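Local coordinates for protein aldose 1-epimerase (Escherichia coli, PDB 3NRE) that probably interconverts the alpha and beta anomers of aldose sugars, as galactose mutarotase-like aldose 1-epimerases do, at residues 22-27 / 44-49; 125-130 / 283-288; 29-34 / 218-223. All blocks are in the same frame, centred on the assembly; numbering follows the deposited sequence. Where two conformers were deposited one is given.

Interaction 1. Residues 22-27 / 44-49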
loop_
_atom_site.group_PDB
_atom_site.type_symbol
_atom_site.label_atom_id
_atom_site.label_comp_id
_atom_site.label_asym_id
_atom_site.label_seq_id
_atom_site.Cartn_x
_atom_site.Cartn_y
_atom_site.Cartn_z
ATOM N N VAL A 22 -9.669 -5.544 0.388
ATOM C CA VAL A 22 -8.764 -5.470 1.505
ATOM C C VAL A 22 -8.486 -6.839 2.108
ATOM O O VAL A 22 -9.346 -7.720 2.153
ATOM C CB VAL A 22 -9.264 -4.521 2.586
ATOM C CG1 VAL A 22 -9.525 -3.113 1.995
ATOM C CG2 VAL A 22 -10.548 -5.074 3.329
ATOM N N ILE A 23 -7.264 -7.008 2.570
ATOM C CA ILE A 23 -6.950 -8.149 3.443
ATOM C C ILE A 23 -7.505 -7.830 4.816
ATOM O O ILE A 23 -7.289 -6.724 5.324
ATOM C CB ILE A 23 -5.446 -8.380 3.544
ATOM C CG1 ILE A 23 -4.913 -8.701 2.149
ATOM C CG2 ILE A 23 -5.107 -9.581 4.440
ATOM C CD1 ILE A 23 -3.401 -8.909 2.060
ATOM N N GLU A 24 -8.199 -8.784 5.403
ATOM C CA GLU A 24 -8.757 -8.653 6.785
ATOM C C GLU A 24 -8.013 -9.496 7.835
ATOM O O GLU A 24 -8.283 -9.385 9.022
ATOM C CB GLU A 24 -10.272 -8.971 6.800
ATOM C CG GLU A 24 -11.070 -7.915 6.031
ATOM C CD GLU A 24 -11.325 -6.578 6.819
ATOM O OE1 GLU A 24 -10.781 -6.407 7.937
ATOM O OE2 GLU A 24 -12.145 -5.744 6.326
ATOM N N GLY A 25 -7.085 -10.330 7.393
ATOM C CA GLY A 25 -6.197 -11.052 8.288
ATOM C C GLY A 25 -5.195 -11.878 7.513
ATOM O O GLY A 25 -5.477 -12.335 6.425
ATOM N N PHE A 26 -4.023 -12.052 8.116
ATOM C CA PHE A 26 -2.986 -12.923 7.612
ATOM C C PHE A 26 -2.276 -13.475 8.842
ATOM O O PHE A 26 -1.734 -12.705 9.656
ATOM C CB PHE A 26 -2.027 -12.116 6.720
ATOM C CG PHE A 26 -0.951 -12.932 6.080
ATOM C CD1 PHE A 26 -1.170 -14.245 5.710
ATOM C CD2 PHE A 26 0.269 -12.358 5.760
ATOM C CE1 PHE A 26 -0.141 -15.001 5.100
ATOM C CE2 PHE A 26 1.278 -13.101 5.146
ATOM C CZ PHE A 26 1.097 -14.398 4.827
ATOM N N TRP A 27 -2.353 -14.798 9.006
ATOM C CA TRP A 27 -1.900 -15.466 10.211
ATOM C C TRP A 27 -1.070 -16.718 9.901
ATOM O O TRP A 27 -1.219 -17.327 8.854
ATOM C CB TRP A 27 -3.065 -15.947 11.067
ATOM C CG TRP A 27 -4.060 -14.948 11.529
ATOM C CD1 TRP A 27 -4.057 -14.259 12.738
ATOM C CD2 TRP A 27 -5.260 -14.544 10.848
ATOM N NE1 TRP A 27 -5.157 -13.450 12.805
ATOM C CE2 TRP A 27 -5.899 -13.595 11.662
ATOM C CE3 TRP A 27 -5.863 -14.924 9.655
ATOM C CZ2 TRP A 27 -7.157 -13.056 11.340
ATOM C CZ3 TRP A 27 -7.084 -14.336 9.293
ATOM C CH2 TRP A 27 -7.726 -13.441 10.156
ATOM N N THR A 44 -9.339 1.507 6.338
ATOM C CA THR A 44 -8.351 1.909 7.344
ATOM C C THR A 44 -8.444 1.103 8.642
ATOM O O THR A 44 -7.600 1.270 9.534
ATOM C CB THR A 44 -8.430 3.419 7.641
ATOM O OG1 THR A 44 -9.758 3.767 8.044
ATOM C CG2 THR A 44 -8.000 4.224 6.391
ATOM N N ASP A 45 -9.444 0.227 8.747
ATOM C CA ASP A 45 -9.532 -0.733 9.860
ATOM C C ASP A 45 -9.067 -2.131 9.466
ATOM O O ASP A 45 -9.106 -3.017 10.307
ATOM C CB ASP A 45 -10.951 -0.882 10.353
ATOM C CG ASP A 45 -11.511 0.357 11.010
ATOM O OD1 ASP A 45 -10.730 1.151 11.606
ATOM O OD2 ASP A 45 -12.773 0.445 11.003
ATOM N N ALA A 46 -8.629 -2.304 8.224
ATOM C CA ALA A 46 -8.281 -3.634 7.685
ATOM C C ALA A 46 -6.807 -3.962 7.897
ATOM O O ALA A 46 -6.112 -3.260 8.616
ATOM C CB ALA A 46 -8.597 -3.701 6.214
ATOM N N SER A 47 -6.359 -5.068 7.343
ATOM C CA SER A 47 -4.931 -5.471 7.421
ATOM C C SER A 47 -4.061 -4.881 6.312
ATOM O O SER A 47 -2.855 -4.748 6.490
ATOM C CB SER A 47 -4.815 -6.996 7.325
ATOM O OG SER A 47 -5.645 -7.599 8.270
ATOM N N CYS A 48 -4.672 -4.614 5.152
ATOM C CA CYS A 48 -3.972 -4.104 3.958
ATOM C C CYS A 48 -5.002 -3.645 2.961
ATOM O O CYS A 48 -6.011 -4.323 2.762
ATOM C CB CYS A 48 -3.121 -5.208 3.289
ATOM S SG CYS A 48 -2.139 -4.681 1.926
ATOM N N PHE A 49 -4.714 -2.549 2.236
ATOM C CA PHE A 49 -5.582 -2.163 1.133
ATOM C C PHE A 49 -4.772 -1.807 -0.092
ATOM O O PHE A 49 -3.605 -1.411 0.041
ATOM C CB PHE A 49 -6.576 -1.037 1.533
ATOM C CG PHE A 49 -5.967 0.245 2.042
ATOM C CD1 PHE A 49 -5.537 1.223 1.169
ATOM C CD2 PHE A 49 -5.976 0.561 3.429
ATOM C CE1 PHE A 49 -5.106 2.433 1.582
ATOM C CE2 PHE A 49 -5.469 1.769 3.861
ATOM C CZ PHE A 49 -5.037 2.717 2.934
#

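Interaction 2. Residues 125-130 / 283-288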
loop_
_atom_site.group_PDB
_atom_site.type_symbol
_atom_site.label_atom_id
_atom_site.label_comp_id
_atom_site.label_asym_id
_atom_site.label_seq_id
_atom_site.Cartn_x
_atom_site.Cartn_y
_atom_site.Cartn_z
ATOM N N ALA A 125 3.148 -22.446 1.425
ATOM C CA ALA A 125 3.296 -22.737 2.852
ATOM C C ALA A 125 3.992 -21.604 3.643
ATOM O O ALA A 125 3.853 -21.536 4.884
ATOM C CB ALA A 125 4.004 -24.078 3.068
ATOM N N ASP A 126 4.751 -20.736 2.961
ATOM C CA ASP A 126 5.412 -19.634 3.662
ATOM C C ASP A 126 5.272 -18.249 3.015
ATOM O O ASP A 126 5.803 -17.296 3.564
ATOM C CB ASP A 126 6.899 -19.953 3.858
ATOM C CG ASP A 126 7.658 -20.067 2.523
ATOM O OD1 ASP A 126 7.008 -19.982 1.454
ATOM O OD2 ASP A 126 8.900 -20.216 2.553
ATOM N N THR A 127 4.591 -18.137 1.874
ATOM C CA THR A 127 4.542 -16.892 1.144
ATOM C C THR A 127 3.133 -16.534 0.649
ATOM O O THR A 127 2.425 -17.371 0.094
ATOM C CB THR A 127 5.485 -16.918 -0.118
ATOM O OG1 THR A 127 6.767 -17.489 0.201
ATOM C CG2 THR A 127 5.678 -15.527 -0.681
ATOM N N LEU A 128 2.795 -15.271 0.805
ATOM C CA LEU A 128 1.609 -14.657 0.228
ATOM C C LEU A 128 2.078 -13.791 -0.947
ATOM O O LEU A 128 2.984 -12.960 -0.774
ATOM C CB LEU A 128 0.964 -13.708 1.243
ATOM C CG LEU A 128 -0.109 -12.772 0.674
ATOM C CD1 LEU A 128 -1.276 -13.559 0.071
ATOM C CD2 LEU A 128 -0.587 -11.768 1.734
ATOM N N THR A 129 1.479 -14.006 -2.126
ATOM C CA THR A 129 1.747 -13.186 -3.309
ATOM C C THR A 129 0.443 -12.465 -3.699
ATOM O O THR A 129 -0.622 -13.074 -3.830
ATOM C CB THR A 129 2.261 -14.042 -4.498
ATOM O OG1 THR A 129 3.410 -14.804 -4.090
ATOM C CG2 THR A 129 2.644 -13.171 -5.698
ATOM N N VAL A 130 0.543 -11.163 -3.905
ATOM C CA VAL A 130 -0.590 -10.334 -4.282
ATOM C C VAL A 130 -0.181 -9.571 -5.543
ATOM O O VAL A 130 0.917 -9.039 -5.591
ATOM C CB VAL A 130 -0.967 -9.304 -3.192
ATOM C CG1 VAL A 130 -2.227 -8.577 -3.633
ATOM C CG2 VAL A 130 -1.166 -9.968 -1.775
ATOM N N GLU A 283 3.558 -6.750 -8.363
ATOM C CA GLU A 283 3.361 -7.835 -7.425
ATOM C C GLU A 283 4.072 -7.494 -6.112
ATOM O O GLU A 283 5.144 -6.901 -6.116
ATOM C CB GLU A 283 3.944 -9.115 -8.043
ATOM C CG GLU A 283 3.879 -10.348 -7.186
ATOM C CD GLU A 283 4.753 -11.466 -7.735
ATOM O OE1 GLU A 283 4.389 -11.995 -8.812
ATOM O OE2 GLU A 283 5.793 -11.788 -7.092
HETATM N N MSE A 284 3.474 -7.875 -4.982
HETATM C CA MSE A 284 4.141 -7.792 -3.693
HETATM C C MSE A 284 4.104 -9.197 -3.137
HETATM O O MSE A 284 3.035 -9.806 -3.161
HETATM C CB MSE A 284 3.354 -6.860 -2.782
HETATM C CG MSE A 284 3.764 -6.889 -1.305
HETATM SE SE MSE A 284 2.807 -5.752 -0.138
HETATM C CE MSE A 284 1.078 -6.593 -0.086
ATOM N N SER A 285 5.224 -9.695 -2.615
ATOM C CA SER A 285 5.189 -10.928 -1.880
ATOM C C SER A 285 5.641 -10.712 -0.447
ATOM O O SER A 285 6.510 -9.866 -0.172
ATOM C CB SER A 285 5.991 -12.010 -2.578
ATOM O OG SER A 285 7.394 -11.798 -2.508
ATOM N N LEU A 286 4.996 -11.440 0.472
ATOM C CA LEU A 286 5.385 -11.423 1.879
ATOM C C LEU A 286 5.720 -12.843 2.284
ATOM O O LEU A 286 4.855 -13.697 2.294
ATOM C CB LEU A 286 4.233 -10.878 2.740
ATOM C CG LEU A 286 3.710 -9.464 2.414
ATOM C CD1 LEU A 286 2.471 -9.149 3.267
ATOM C CD2 LEU A 286 4.814 -8.428 2.581
ATOM N N ARG A 287 6.970 -13.092 2.652
ATOM C CA ARG A 287 7.407 -14.429 2.997
ATOM C C ARG A 287 7.741 -14.494 4.465
ATOM O O ARG A 287 8.495 -13.647 4.965
ATOM C CB ARG A 287 8.613 -14.851 2.152
ATOM C CG ARG A 287 9.149 -16.219 2.498
ATOM C CD ARG A 287 10.083 -16.807 1.422
ATOM N NE ARG A 287 11.281 -15.982 1.243
ATOM C CZ ARG A 287 12.346 -15.986 2.047
ATOM N NH1 ARG A 287 12.405 -16.757 3.131
ATOM N NH2 ARG A 287 13.369 -15.195 1.767
ATOM N N VAL A 288 7.226 -15.511 5.167
ATOM C CA VAL A 288 7.518 -15.654 6.593
ATOM C C VAL A 288 8.723 -16.541 6.754
ATOM O O VAL A 288 8.784 -17.609 6.141
ATOM C CB VAL A 288 6.356 -16.289 7.392
ATOM C CG1 VAL A 288 6.576 -16.090 8.897
ATOM C CG2 VAL A 288 5.045 -15.714 6.967
HETATM O O HOH W 1 10.443 -18.841 4.293
#

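Interaction 3. Residues 29-34 / 218-223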
loop_
_atom_site.group_PDB
_atom_site.type_symbol
_atom_site.label_atom_id
_atom_site.label_comp_id
_atom_site.label_asym_id
_atom_site.label_seq_id
_atom_site.Cartn_x
_atom_site.Cartn_y
_atom_site.Cartn_z
ATOM N N ASP A 29 -0.691 -20.018 12.053
ATOM C CA ASP A 29 -1.382 -20.554 13.235
ATOM C C ASP A 29 -2.210 -19.389 13.807
ATOM O O ASP A 29 -2.926 -18.759 13.029
ATOM C CB ASP A 29 -0.382 -21.167 14.258
ATOM C CG ASP A 29 0.215 -22.464 13.768
ATOM O OD1 ASP A 29 -0.556 -23.225 13.129
ATOM O OD2 ASP A 29 1.425 -22.725 14.008
ATOM N N THR A 30 -2.075 -19.056 15.099
ATOM C CA THR A 30 -2.840 -17.962 15.720
ATOM C C THR A 30 -2.051 -16.627 15.767
ATOM O O THR A 30 -2.554 -15.628 16.295
ATOM C CB THR A 30 -3.302 -18.330 17.129
ATOM O OG1 THR A 30 -2.151 -18.567 17.948
ATOM C CG2 THR A 30 -4.224 -19.608 17.105
ATOM N N THR A 31 -0.858 -16.607 15.172
ATOM C CA THR A 31 0.035 -15.441 15.191
ATOM C C THR A 31 -0.296 -14.503 14.016
ATOM O O THR A 31 -0.252 -14.898 12.860
ATOM C CB THR A 31 1.557 -15.835 15.078
ATOM O OG1 THR A 31 1.897 -16.783 16.087
ATOM C CG2 THR A 31 2.509 -14.580 15.202
ATOM N N PRO A 32 -0.642 -13.247 14.322
ATOM C CA PRO A 32 -0.937 -12.304 13.254
ATOM C C PRO A 32 0.319 -11.780 12.622
ATOM O O PRO A 32 1.243 -11.338 13.326
ATOM C CB PRO A 32 -1.714 -11.189 13.927
ATOM C CG PRO A 32 -1.616 -11.404 15.381
ATOM C CD PRO A 32 -1.035 -12.745 15.656
ATOM N N LEU A 33 0.377 -11.922 11.313
ATOM C CA LEU A 33 1.508 -11.413 10.527
ATOM C C LEU A 33 1.257 -10.004 10.074
ATOM O O LEU A 33 2.189 -9.229 9.833
ATOM C CB LEU A 33 1.739 -12.328 9.323
ATOM C CG LEU A 33 1.944 -13.810 9.674
ATOM C CD1 LEU A 33 2.068 -14.633 8.409
ATOM C CD2 LEU A 33 3.197 -14.023 10.618
ATOM N N LEU A 34 -0.019 -9.722 9.784
ATOM C CA LEU A 34 -0.506 -8.367 9.594
ATOM C C LEU A 34 -1.492 -8.107 10.733
ATOM O O LEU A 34 -2.041 -9.031 11.363
ATOM C CB LEU A 34 -1.246 -8.239 8.249
ATOM C CG LEU A 34 -0.515 -8.384 6.924
ATOM C CD1 LEU A 34 -1.458 -8.332 5.714
ATOM C CD2 LEU A 34 0.623 -7.305 6.851
ATOM N N GLU A 218 8.459 -12.710 18.690
ATOM C CA GLU A 218 7.688 -13.855 18.178
ATOM C C GLU A 218 8.602 -14.833 17.425
ATOM O O GLU A 218 8.135 -15.862 16.902
ATOM C CB GLU A 218 6.601 -13.410 17.178
ATOM C CG GLU A 218 5.511 -12.448 17.670
ATOM C CD GLU A 218 4.447 -13.141 18.518
ATOM O OE1 GLU A 218 4.650 -14.307 18.911
ATOM O OE2 GLU A 218 3.410 -12.511 18.794
ATOM N N GLY A 219 9.883 -14.508 17.334
ATOM C CA GLY A 219 10.855 -15.314 16.607
ATOM C C GLY A 219 10.750 -15.444 15.087
ATOM O O GLY A 219 11.340 -16.349 14.524
ATOM N N TYR A 220 10.039 -14.546 14.403
ATOM C CA TYR A 220 10.021 -14.564 12.922
ATOM C C TYR A 220 10.338 -13.188 12.297
ATOM O O TYR A 220 10.421 -12.149 12.991
ATOM C CB TYR A 220 8.680 -15.076 12.416
ATOM C CG TYR A 220 7.552 -14.082 12.600
ATOM C CD1 TYR A 220 7.270 -13.172 11.626
ATOM C CD2 TYR A 220 6.816 -14.020 13.769
ATOM C CE1 TYR A 220 6.262 -12.259 11.761
ATOM C CE2 TYR A 220 5.786 -13.087 13.925
ATOM C CZ TYR A 220 5.535 -12.193 12.934
ATOM O OH TYR A 220 4.544 -11.234 13.026
ATOM N N ALA A 221 10.539 -13.209 10.984
ATOM C CA ALA A 221 10.660 -12.000 10.183
ATOM C C ALA A 221 9.764 -12.217 8.966
ATOM O O ALA A 221 9.495 -13.365 8.586
ATOM C CB ALA A 221 12.088 -11.759 9.741
ATOM N N ILE A 222 9.332 -11.123 8.361
ATOM C CA ILE A 222 8.609 -11.129 7.088
ATOM C C ILE A 222 9.498 -10.462 6.072
ATOM O O ILE A 222 10.030 -9.384 6.343
ATOM C CB ILE A 222 7.287 -10.321 7.146
ATOM C CG1 ILE A 222 6.298 -11.002 8.076
ATOM C CG2 ILE A 222 6.686 -10.142 5.745
ATOM C CD1 ILE A 222 4.905 -10.469 7.948
ATOM N N ILE A 223 9.663 -11.131 4.928
ATOM C CA ILE A 223 10.484 -10.659 3.820
ATOM C C ILE A 223 9.525 -10.179 2.764
ATOM O O ILE A 223 8.739 -10.944 2.217
ATOM C CB ILE A 223 11.334 -11.761 3.164
ATOM C CG1 ILE A 223 12.379 -12.294 4.127
ATOM C CG2 ILE A 223 11.966 -11.264 1.844
ATOM C CD1 ILE A 223 13.295 -11.275 4.631
HETATM O O HOH W 2 3.002 -11.001 15.295
HETATM O O HOH W 3 4.585 -8.989 11.298
#

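Interaction 1. Residues 22-27 / 44-49
The methyl of A46 fits against a hollow edged by V22 and the backbone of I23: its CB lies 3.7 Å from V22 CG2 and 3.4 Å from I23 O. The small methyl of alanine suits this spot, where the carboxylate end of E24 also comes close, its CD 4.0 Å from A46 CB. The bend of E24 at chi2 (-79°) turns CD back toward A46, and OE1 ends 3.7 Å from A46 CA, hydrogen-bonded to the backbone N of K39. The other branch of V22, CG1, rests on F49 CB at 3.6 Å, the two side chains crossing at a slant, so the two branches of the valine touch A46 and F49 in turn. On the next residue, I23 sets CD1 against C48 CB at 3.9 Å while its CG2 branch faces S47 CB; a beta-branched residue can thus cover two neighbours at once.

The backbones meet in a single antiparallel bridge. I23 N donates to C48 O, and I23 O takes S47 N at 2.8 Å together with a weak bond from C48 N. With S47 and C48 both facing I23, the 44-49 side forms a classic beta bulge. S47 OG sits beside the E24-G25 peptide, 3.2 Å from G25 N, at an angle that makes no hydrogen bond; its hydrogen bond goes to R35 O. G25 is suited to its place because W27 folds back over it, and a CB would strike the indole.

E24 and G25 make a second classic bulge against D15 of strand 12-17, which flanks strand 22-28. I23 and F26 reach L128 of strand 127-136, whereas C48 packs on W148 and P150 of strand 142-153, and F49 stacks with H149 and W88.

Interaction 2. Residues 125-130 / 283-288
Two central strands of the large antiparallel sheet meet here, 127-130 and 283-288, their axes 4.6 Å apart and 172° from one another in direction. L128 pairs with L286 and V130 with M284 through two backbone hydrogen bonds each, and V288 N adds another to D126 O.

The side chains sort by face. L128, V130, L286 and M284, a selenomethionine, share the buried face, as suits leucine, valine and methionine; L128 CD2 meets L286 CD1 loosely at 4.3 Å. On the partly exposed face stand T127, T129, S285 and R287, beta-branched or polar residues that tolerate both sheet and solvent. With T129 OG1 anti to the carbonyl carbon (chi1 -55°), CG2 lies anti to the backbone N and crosses the E283 side chain, touching its CD at 3.4 Å. R287 runs beside D126, pointing the same way. In one of its two conformers T127 donates from OG1 to D126 OD1 at 2.8 Å, from above the carboxylate plane. D126 OD2 and R287 NH1 are 5.0 Å apart, and a water bridges them: it donates to D126 OD2 and V288 O and accepts from R287 NH1, lying in the guanidinium plane at its edge. NH1 has a salt bridge to E289.

Strand 279-290 is flanked on its other side by strand 220-227, and strand 127-136 by strand 114-123, where L128 packs on L123. V130 and M284 lie against W148 of strand 142-153.

Interaction 3. Residues 29-34 / 218-223
T31 points its CG2 methyl at the Y220 ring, reaching CE2 tip to tip at 3.8 Å, with E218 CD, in one of that residue's two conformers, at 4.1 Å from the same methyl. A threonine suits this partly exposed position, since one branch can meet an aromatic ring while the other is a hydroxyl. P32 follows and contributes its carbonyl: a water donates to P32 O and, lying in the ring plane at its edge, sits 2.8 Å from Y220 OH. A second water donates to L33 O and lies 2.8 Å from Y220 OH.

L33 covers the ring. Its CD2 lies over one face of Y220, 4.1 Å from the centroid and 27° off the normal, a CH-pi contact, while its CB touches I222 CD1 at 3.9 Å. Here the short strand 31-32, at the edge of the four-stranded sheet, is brought against strand 220-227 of the large sheet; between these segments there is no backbone pairing, and side chains, with waters held by the carbonyls of P32 and L33, make the contact. Y220 follows G219 in a G1 beta bulge opposite Q215. An alanine in place of Y220 would probably leave L33 CD2 without the ring it covers and both waters without their shared hydroxyl. I222 CD1 also comes 3.5 Å from L33 O, and beyond the pair L33 leans on V288 of strand 279-290, while L34 turns to P150 and F152.

In the fold
Along the chain interaction 1 closes before interaction 2 opens, whereas interaction 3 alternates with both. Centres lie about 14 Å apart for interactions 1 and 2 and for 1 and 3, and about 12 Å for 2 and 3. Strands 22-28 and 31-32 are neighbours in the four-stranded sheet, tying interaction 1 to 3; strands 279-290 and 220-227 are neighbours in the nine-stranded sheet, tying interaction 2 to 3. Interactions 1 and 2 meet through apolar side chains, C48 SG lying near M284 CE. The small sheet is therefore packed against the large one, in an all-beta fold consistent with the galactose mutarotase family, with strand 48-51 belonging to the eight-stranded sheet.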